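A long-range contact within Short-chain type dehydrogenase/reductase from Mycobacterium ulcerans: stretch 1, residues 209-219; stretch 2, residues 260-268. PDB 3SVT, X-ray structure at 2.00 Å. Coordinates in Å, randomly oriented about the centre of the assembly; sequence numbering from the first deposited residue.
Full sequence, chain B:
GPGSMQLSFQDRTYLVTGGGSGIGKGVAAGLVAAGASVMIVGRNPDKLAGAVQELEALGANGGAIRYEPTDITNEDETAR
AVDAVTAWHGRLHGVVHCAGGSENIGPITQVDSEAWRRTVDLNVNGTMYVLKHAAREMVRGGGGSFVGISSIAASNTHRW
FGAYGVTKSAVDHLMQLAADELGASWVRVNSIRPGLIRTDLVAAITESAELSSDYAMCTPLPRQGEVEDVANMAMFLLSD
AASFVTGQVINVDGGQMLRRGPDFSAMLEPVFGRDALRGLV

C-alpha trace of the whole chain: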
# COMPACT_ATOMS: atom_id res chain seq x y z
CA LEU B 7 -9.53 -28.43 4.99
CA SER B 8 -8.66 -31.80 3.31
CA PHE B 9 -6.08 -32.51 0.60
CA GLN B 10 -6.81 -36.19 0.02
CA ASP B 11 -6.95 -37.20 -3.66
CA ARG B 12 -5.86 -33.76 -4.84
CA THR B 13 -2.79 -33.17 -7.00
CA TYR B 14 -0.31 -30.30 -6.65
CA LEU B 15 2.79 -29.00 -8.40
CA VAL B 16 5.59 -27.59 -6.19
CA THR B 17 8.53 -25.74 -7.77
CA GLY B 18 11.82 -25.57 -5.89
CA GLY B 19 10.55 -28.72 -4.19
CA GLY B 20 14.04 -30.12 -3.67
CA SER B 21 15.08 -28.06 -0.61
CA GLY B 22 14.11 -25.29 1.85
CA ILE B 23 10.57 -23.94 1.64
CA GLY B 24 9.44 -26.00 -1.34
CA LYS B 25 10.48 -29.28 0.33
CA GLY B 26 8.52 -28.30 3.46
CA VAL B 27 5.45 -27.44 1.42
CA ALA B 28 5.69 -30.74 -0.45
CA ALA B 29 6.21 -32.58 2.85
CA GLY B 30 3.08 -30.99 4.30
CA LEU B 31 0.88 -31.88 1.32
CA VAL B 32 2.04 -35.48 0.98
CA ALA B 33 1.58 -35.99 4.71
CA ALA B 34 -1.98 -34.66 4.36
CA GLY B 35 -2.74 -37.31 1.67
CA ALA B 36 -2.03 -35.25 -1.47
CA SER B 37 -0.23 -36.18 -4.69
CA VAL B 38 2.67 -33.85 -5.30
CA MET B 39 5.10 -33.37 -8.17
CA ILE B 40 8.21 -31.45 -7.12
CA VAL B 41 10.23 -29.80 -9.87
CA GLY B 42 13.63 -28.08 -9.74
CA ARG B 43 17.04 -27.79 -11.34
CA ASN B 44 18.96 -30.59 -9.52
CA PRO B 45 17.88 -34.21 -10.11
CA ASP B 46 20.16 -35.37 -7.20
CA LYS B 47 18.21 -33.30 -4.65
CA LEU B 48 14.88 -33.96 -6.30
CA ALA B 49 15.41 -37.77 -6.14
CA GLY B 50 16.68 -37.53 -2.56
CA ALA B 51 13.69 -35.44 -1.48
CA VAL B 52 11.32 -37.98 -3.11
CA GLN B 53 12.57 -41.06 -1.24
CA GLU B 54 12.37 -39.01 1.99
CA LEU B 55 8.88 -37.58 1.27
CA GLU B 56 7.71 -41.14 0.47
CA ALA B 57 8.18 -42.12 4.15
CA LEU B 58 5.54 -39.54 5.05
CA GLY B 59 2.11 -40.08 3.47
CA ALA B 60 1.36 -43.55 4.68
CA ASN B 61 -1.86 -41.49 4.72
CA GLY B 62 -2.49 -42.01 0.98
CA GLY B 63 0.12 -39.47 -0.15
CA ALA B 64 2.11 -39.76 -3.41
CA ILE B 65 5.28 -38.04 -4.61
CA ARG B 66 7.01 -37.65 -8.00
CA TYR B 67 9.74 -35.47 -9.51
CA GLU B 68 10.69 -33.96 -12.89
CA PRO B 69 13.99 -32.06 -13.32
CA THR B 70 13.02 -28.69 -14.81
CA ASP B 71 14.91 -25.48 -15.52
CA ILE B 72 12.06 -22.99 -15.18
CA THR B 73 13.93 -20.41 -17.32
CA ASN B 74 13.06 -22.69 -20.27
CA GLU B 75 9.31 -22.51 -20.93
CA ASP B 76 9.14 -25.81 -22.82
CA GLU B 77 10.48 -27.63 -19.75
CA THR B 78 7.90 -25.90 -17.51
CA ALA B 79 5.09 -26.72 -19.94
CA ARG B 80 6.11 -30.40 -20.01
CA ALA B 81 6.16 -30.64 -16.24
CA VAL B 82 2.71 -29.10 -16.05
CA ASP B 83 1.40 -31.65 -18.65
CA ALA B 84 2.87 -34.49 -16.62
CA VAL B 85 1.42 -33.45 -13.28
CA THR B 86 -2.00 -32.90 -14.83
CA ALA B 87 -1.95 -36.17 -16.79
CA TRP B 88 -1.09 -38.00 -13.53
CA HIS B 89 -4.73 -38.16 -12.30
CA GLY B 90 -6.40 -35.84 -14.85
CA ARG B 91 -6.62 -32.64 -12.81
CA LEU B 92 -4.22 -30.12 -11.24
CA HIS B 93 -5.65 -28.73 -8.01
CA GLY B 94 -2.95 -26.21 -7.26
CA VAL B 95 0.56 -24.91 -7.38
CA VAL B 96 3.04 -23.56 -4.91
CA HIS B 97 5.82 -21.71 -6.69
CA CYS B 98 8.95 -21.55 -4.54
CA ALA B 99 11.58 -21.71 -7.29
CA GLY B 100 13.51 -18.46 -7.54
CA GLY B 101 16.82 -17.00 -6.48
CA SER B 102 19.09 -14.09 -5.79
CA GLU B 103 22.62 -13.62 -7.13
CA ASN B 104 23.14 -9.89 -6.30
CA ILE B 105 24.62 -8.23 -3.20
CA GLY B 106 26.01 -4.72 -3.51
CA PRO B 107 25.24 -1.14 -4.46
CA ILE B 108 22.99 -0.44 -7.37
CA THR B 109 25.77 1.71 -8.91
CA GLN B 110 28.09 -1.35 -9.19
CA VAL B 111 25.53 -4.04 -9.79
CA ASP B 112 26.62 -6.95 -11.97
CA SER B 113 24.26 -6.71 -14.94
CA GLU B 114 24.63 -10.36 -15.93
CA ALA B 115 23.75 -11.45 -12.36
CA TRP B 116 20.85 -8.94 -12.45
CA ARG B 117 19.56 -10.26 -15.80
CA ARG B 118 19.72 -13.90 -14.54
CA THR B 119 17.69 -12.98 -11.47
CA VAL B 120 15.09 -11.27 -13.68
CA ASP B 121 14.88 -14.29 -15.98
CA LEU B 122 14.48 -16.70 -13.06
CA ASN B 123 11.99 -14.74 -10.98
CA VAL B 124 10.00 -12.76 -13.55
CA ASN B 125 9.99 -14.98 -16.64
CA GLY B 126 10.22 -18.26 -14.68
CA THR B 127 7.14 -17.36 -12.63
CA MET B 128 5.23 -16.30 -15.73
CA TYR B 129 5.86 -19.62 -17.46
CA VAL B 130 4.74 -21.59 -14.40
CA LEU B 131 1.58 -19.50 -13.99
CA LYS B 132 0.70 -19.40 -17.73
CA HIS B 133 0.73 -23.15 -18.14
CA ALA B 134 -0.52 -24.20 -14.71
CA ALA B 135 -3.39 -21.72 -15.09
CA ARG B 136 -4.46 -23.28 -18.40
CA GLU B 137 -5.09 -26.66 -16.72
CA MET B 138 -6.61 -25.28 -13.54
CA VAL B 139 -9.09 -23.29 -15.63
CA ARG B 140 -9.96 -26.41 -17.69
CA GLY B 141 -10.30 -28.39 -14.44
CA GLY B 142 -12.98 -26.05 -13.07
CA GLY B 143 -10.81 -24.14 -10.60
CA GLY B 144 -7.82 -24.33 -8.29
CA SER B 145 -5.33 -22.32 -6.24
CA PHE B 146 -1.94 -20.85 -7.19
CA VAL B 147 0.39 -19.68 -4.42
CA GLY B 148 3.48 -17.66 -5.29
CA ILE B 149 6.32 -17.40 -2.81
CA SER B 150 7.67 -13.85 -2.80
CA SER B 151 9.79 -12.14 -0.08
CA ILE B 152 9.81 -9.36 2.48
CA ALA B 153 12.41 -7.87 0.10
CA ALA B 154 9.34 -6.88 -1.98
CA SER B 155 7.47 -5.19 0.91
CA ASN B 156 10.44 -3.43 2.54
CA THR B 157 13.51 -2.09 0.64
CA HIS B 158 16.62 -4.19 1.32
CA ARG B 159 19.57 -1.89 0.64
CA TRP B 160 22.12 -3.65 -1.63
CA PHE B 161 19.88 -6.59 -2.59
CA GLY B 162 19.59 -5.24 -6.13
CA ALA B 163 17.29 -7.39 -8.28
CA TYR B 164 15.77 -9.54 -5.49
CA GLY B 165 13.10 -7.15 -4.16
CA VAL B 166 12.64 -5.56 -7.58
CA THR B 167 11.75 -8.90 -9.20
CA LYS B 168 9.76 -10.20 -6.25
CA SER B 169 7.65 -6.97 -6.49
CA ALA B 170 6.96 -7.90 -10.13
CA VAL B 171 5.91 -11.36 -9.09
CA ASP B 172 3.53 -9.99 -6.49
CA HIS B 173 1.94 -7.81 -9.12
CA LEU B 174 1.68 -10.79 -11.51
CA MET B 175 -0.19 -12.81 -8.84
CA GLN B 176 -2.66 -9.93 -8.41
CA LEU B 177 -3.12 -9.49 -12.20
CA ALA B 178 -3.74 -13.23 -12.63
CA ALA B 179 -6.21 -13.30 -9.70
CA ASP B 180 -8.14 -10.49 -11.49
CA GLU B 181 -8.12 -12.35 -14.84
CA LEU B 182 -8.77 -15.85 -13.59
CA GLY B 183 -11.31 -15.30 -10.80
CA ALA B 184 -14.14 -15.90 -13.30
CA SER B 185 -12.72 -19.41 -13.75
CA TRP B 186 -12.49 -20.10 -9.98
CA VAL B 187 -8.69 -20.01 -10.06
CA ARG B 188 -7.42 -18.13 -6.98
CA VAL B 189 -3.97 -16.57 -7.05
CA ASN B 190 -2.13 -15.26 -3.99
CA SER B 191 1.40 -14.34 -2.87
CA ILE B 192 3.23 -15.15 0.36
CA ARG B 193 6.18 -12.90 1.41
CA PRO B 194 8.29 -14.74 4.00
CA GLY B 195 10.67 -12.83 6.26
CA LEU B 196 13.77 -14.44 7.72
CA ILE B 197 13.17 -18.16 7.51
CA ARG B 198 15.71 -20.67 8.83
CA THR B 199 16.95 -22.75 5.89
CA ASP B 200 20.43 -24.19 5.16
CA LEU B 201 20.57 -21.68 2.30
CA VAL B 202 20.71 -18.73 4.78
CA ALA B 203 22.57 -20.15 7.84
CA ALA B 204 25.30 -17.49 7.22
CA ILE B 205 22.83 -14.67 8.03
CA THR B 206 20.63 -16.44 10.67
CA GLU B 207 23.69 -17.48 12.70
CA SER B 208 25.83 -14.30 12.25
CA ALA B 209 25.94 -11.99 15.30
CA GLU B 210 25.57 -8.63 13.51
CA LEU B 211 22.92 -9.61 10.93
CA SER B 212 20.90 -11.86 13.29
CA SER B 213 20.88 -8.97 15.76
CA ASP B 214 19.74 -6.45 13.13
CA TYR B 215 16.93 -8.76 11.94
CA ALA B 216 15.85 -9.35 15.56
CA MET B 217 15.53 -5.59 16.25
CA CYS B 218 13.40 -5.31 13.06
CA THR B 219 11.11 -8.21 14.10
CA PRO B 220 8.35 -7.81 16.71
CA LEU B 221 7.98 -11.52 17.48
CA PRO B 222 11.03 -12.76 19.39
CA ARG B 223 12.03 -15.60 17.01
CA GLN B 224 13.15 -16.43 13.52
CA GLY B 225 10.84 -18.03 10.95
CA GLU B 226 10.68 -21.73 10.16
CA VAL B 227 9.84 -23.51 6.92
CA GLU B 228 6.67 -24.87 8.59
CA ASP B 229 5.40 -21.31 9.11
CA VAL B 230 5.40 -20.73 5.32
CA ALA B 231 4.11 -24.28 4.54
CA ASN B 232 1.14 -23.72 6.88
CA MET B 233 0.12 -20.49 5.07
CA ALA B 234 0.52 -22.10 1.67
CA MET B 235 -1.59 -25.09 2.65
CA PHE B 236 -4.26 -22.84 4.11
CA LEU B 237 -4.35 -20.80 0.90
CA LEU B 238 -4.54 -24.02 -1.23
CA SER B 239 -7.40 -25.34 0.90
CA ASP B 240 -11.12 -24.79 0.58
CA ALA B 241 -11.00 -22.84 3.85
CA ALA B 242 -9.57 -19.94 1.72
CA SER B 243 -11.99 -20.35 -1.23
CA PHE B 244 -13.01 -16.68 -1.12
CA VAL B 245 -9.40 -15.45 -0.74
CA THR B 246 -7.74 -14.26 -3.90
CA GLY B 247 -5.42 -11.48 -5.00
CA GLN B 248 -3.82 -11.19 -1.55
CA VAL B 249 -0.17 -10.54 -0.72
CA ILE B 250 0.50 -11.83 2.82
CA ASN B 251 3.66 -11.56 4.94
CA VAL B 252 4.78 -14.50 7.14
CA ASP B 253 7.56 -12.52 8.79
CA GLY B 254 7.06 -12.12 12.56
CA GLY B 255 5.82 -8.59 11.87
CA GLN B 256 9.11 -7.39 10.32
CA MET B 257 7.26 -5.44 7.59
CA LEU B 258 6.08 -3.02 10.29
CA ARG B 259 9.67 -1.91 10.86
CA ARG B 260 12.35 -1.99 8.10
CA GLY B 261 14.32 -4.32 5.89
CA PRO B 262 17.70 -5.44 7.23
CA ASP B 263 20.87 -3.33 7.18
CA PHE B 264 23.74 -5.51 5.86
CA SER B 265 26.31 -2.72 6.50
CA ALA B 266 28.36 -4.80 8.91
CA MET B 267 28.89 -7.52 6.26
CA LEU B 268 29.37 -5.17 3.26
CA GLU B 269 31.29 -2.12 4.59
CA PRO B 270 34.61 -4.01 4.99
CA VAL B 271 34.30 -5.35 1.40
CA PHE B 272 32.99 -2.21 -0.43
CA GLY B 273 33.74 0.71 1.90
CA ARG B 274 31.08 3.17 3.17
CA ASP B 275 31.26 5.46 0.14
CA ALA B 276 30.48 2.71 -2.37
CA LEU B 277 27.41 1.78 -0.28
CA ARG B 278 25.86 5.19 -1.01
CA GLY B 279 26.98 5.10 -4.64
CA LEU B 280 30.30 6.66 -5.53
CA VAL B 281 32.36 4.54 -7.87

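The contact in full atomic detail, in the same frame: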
# COMPACT_ATOMS: atom_id res chain seq x y z
N ALA B 209 26.29 -12.84 14.16
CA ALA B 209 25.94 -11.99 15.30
C ALA B 209 25.36 -10.62 14.92
O ALA B 209 24.34 -10.20 15.46
CB ALA B 209 27.14 -11.81 16.22
N GLU B 210 26.01 -9.94 13.98
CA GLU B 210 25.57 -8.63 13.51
C GLU B 210 24.24 -8.68 12.75
O GLU B 210 23.33 -7.93 13.08
CB GLU B 210 26.64 -7.97 12.64
CG GLU B 210 27.87 -7.47 13.44
CD GLU B 210 28.91 -8.56 13.75
OE1 GLU B 210 28.73 -9.75 13.38
OE2 GLU B 210 29.95 -8.19 14.36
N LEU B 211 24.14 -9.55 11.75
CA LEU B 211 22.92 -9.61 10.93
C LEU B 211 21.72 -10.26 11.66
O LEU B 211 20.57 -9.83 11.48
CB LEU B 211 23.19 -10.34 9.62
CG LEU B 211 24.28 -9.70 8.75
CD1 LEU B 211 24.69 -10.66 7.63
CD2 LEU B 211 23.83 -8.36 8.19
N SER B 212 21.98 -11.28 12.46
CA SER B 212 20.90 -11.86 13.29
C SER B 212 20.37 -10.82 14.27
O SER B 212 19.17 -10.76 14.50
CB SER B 212 21.36 -13.11 14.04
OG SER B 212 22.24 -12.78 15.12
N SER B 213 21.26 -10.02 14.83
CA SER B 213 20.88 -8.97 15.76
C SER B 213 20.04 -7.86 15.08
O SER B 213 19.04 -7.38 15.64
CB SER B 213 22.14 -8.36 16.41
OG SER B 213 21.79 -7.25 17.20
N ASP B 214 20.47 -7.46 13.88
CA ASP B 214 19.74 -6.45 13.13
C ASP B 214 18.34 -6.97 12.78
O ASP B 214 17.35 -6.29 12.99
CB ASP B 214 20.50 -6.03 11.85
CG ASP B 214 19.90 -4.76 11.21
OD1 ASP B 214 20.03 -3.66 11.80
OD2 ASP B 214 19.28 -4.86 10.12
N TYR B 215 18.25 -8.19 12.26
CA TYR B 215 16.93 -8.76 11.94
C TYR B 215 16.03 -8.82 13.18
O TYR B 215 14.85 -8.52 13.09
CB TYR B 215 17.06 -10.15 11.33
CG TYR B 215 17.18 -10.21 9.81
CD1 TYR B 215 16.05 -10.24 9.00
CD2 TYR B 215 18.44 -10.30 9.20
CE1 TYR B 215 16.17 -10.32 7.62
CE2 TYR B 215 18.55 -10.38 7.81
CZ TYR B 215 17.42 -10.40 7.04
OH TYR B 215 17.53 -10.49 5.66
N ALA B 216 16.61 -9.18 14.33
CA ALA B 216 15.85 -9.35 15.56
C ALA B 216 15.24 -8.02 16.01
O ALA B 216 14.08 -7.99 16.39
CB ALA B 216 16.71 -9.96 16.68
N MET B 217 16.03 -6.94 15.95
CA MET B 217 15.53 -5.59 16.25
C MET B 217 14.43 -5.12 15.27
O MET B 217 13.63 -4.28 15.61
CB MET B 217 16.68 -4.58 16.22
CG MET B 217 17.77 -4.83 17.27
SD MET B 217 17.30 -4.22 18.91
CE MET B 217 18.62 -4.87 19.94
N CYS B 218 14.42 -5.66 14.05
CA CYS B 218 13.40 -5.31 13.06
C CYS B 218 12.13 -6.15 13.19
O CYS B 218 11.18 -5.86 12.51
CB CYS B 218 13.93 -5.44 11.63
SG CYS B 218 15.35 -4.33 11.29
N THR B 219 12.14 -7.16 14.05
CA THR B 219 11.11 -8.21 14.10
C THR B 219 10.36 -8.24 15.44
O THR B 219 10.93 -8.54 16.48
CB THR B 219 11.71 -9.59 13.81
OG1 THR B 219 12.49 -9.52 12.61
CG2 THR B 219 10.60 -10.64 13.60
N ARG B 260 11.64 -2.19 9.36
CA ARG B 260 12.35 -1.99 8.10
C ARG B 260 13.01 -3.28 7.61
O ARG B 260 13.11 -4.26 8.33
CB ARG B 260 13.40 -0.90 8.26
CG ARG B 260 14.41 -1.15 9.34
CD ARG B 260 15.64 -0.29 9.19
NE ARG B 260 16.52 -0.49 10.33
CZ ARG B 260 17.38 -1.50 10.46
NH1 ARG B 260 17.52 -2.42 9.51
NH2 ARG B 260 18.13 -1.58 11.54
N GLY B 261 13.46 -3.27 6.36
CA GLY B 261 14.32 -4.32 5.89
C GLY B 261 15.63 -4.28 6.66
O GLY B 261 15.95 -3.29 7.31
N PRO B 262 16.43 -5.36 6.56
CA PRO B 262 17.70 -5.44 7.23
C PRO B 262 18.76 -4.50 6.65
O PRO B 262 18.72 -4.11 5.47
CB PRO B 262 18.11 -6.90 7.03
CG PRO B 262 17.55 -7.21 5.69
CD PRO B 262 16.19 -6.53 5.70
N ASP B 263 19.71 -4.16 7.52
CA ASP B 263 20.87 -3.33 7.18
C ASP B 263 22.07 -4.27 7.19
O ASP B 263 22.51 -4.71 8.25
CB ASP B 263 21.00 -2.24 8.24
CG ASP B 263 22.22 -1.36 8.05
OD1 ASP B 263 23.03 -1.55 7.11
OD2 ASP B 263 22.34 -0.46 8.89
N PHE B 264 22.62 -4.56 6.00
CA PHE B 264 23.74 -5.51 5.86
C PHE B 264 25.09 -4.79 5.91
O PHE B 264 26.11 -5.35 5.51
CB PHE B 264 23.62 -6.33 4.57
CG PHE B 264 22.81 -7.62 4.71
CD1 PHE B 264 21.49 -7.59 5.15
CD2 PHE B 264 23.37 -8.84 4.35
CE1 PHE B 264 20.75 -8.78 5.28
CE2 PHE B 264 22.65 -10.05 4.45
CZ PHE B 264 21.33 -10.02 4.91
N SER B 265 25.09 -3.54 6.40
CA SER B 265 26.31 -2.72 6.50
C SER B 265 27.49 -3.49 7.03
O SER B 265 28.55 -3.52 6.41
CB SER B 265 26.10 -1.55 7.45
OG SER B 265 25.26 -0.61 6.87
N ALA B 266 27.29 -4.12 8.18
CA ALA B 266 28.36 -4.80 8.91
C ALA B 266 29.09 -5.84 8.04
O ALA B 266 30.30 -5.97 8.10
CB ALA B 266 27.76 -5.47 10.18
N MET B 267 28.34 -6.55 7.22
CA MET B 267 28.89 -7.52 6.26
C MET B 267 29.61 -6.81 5.09
O MET B 267 30.69 -7.22 4.68
CB MET B 267 27.77 -8.42 5.71
CG MET B 267 28.17 -9.36 4.52
SD MET B 267 26.84 -10.48 3.92
CE MET B 267 27.70 -11.36 2.62
N LEU B 268 28.99 -5.75 4.56
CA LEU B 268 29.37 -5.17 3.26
C LEU B 268 30.40 -4.04 3.35
O LEU B 268 31.24 -3.87 2.45
CB LEU B 268 28.12 -4.68 2.50
CG LEU B 268 27.03 -5.73 2.17
CD1 LEU B 268 25.82 -5.07 1.49
CD2 LEU B 268 27.58 -6.87 1.29

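A single carboxylate can organise an otherwise apolar contact when each of its oxygens meets a donor along a good line, and Asp 214 is a clear example. It lies on a helix against which residues 260-268 run antiparallel: Cys 218 lies nearest Arg 260, Tyr 215 nearest Pro 262, and Glu 210 nearest Ala 266.

The Arg 260 guanidinium meets the carboxylate in a two-pronged salt bridge, NH2 donating to Asp 214 OD1 at 2.8 Å and NH1 to Asp 214 OD2 at 3.1 Å, both nearly linear. Asp 214 OD2 also accepts from the backbone N of Asp 263 at 2.7 Å, so the same side chain fixes the loop's main chain. Arg 260 NH1 donates again, to Gly 261 O at 2.8 Å, within its own stretch, while Cys 218 SG lies over one guanidinium face, 3.4 Å from Arg 260 NH1. Asp 263 turns its carboxylate to local use: OD1 accepts from Ser 265 N at 3.0 Å and from Ser 265 OG at a very short 2.4 Å.

Apolar packing completes the contact. Pro 262 CB sits 3.8 Å from the Tyr 215 ring centroid and Leu 211 CD2 3.8 Å from that of Phe 264, both CH-pi contacts over a ring face. Farther along, Glu 210 CB meets Ala 266 CB at 3.7 Å.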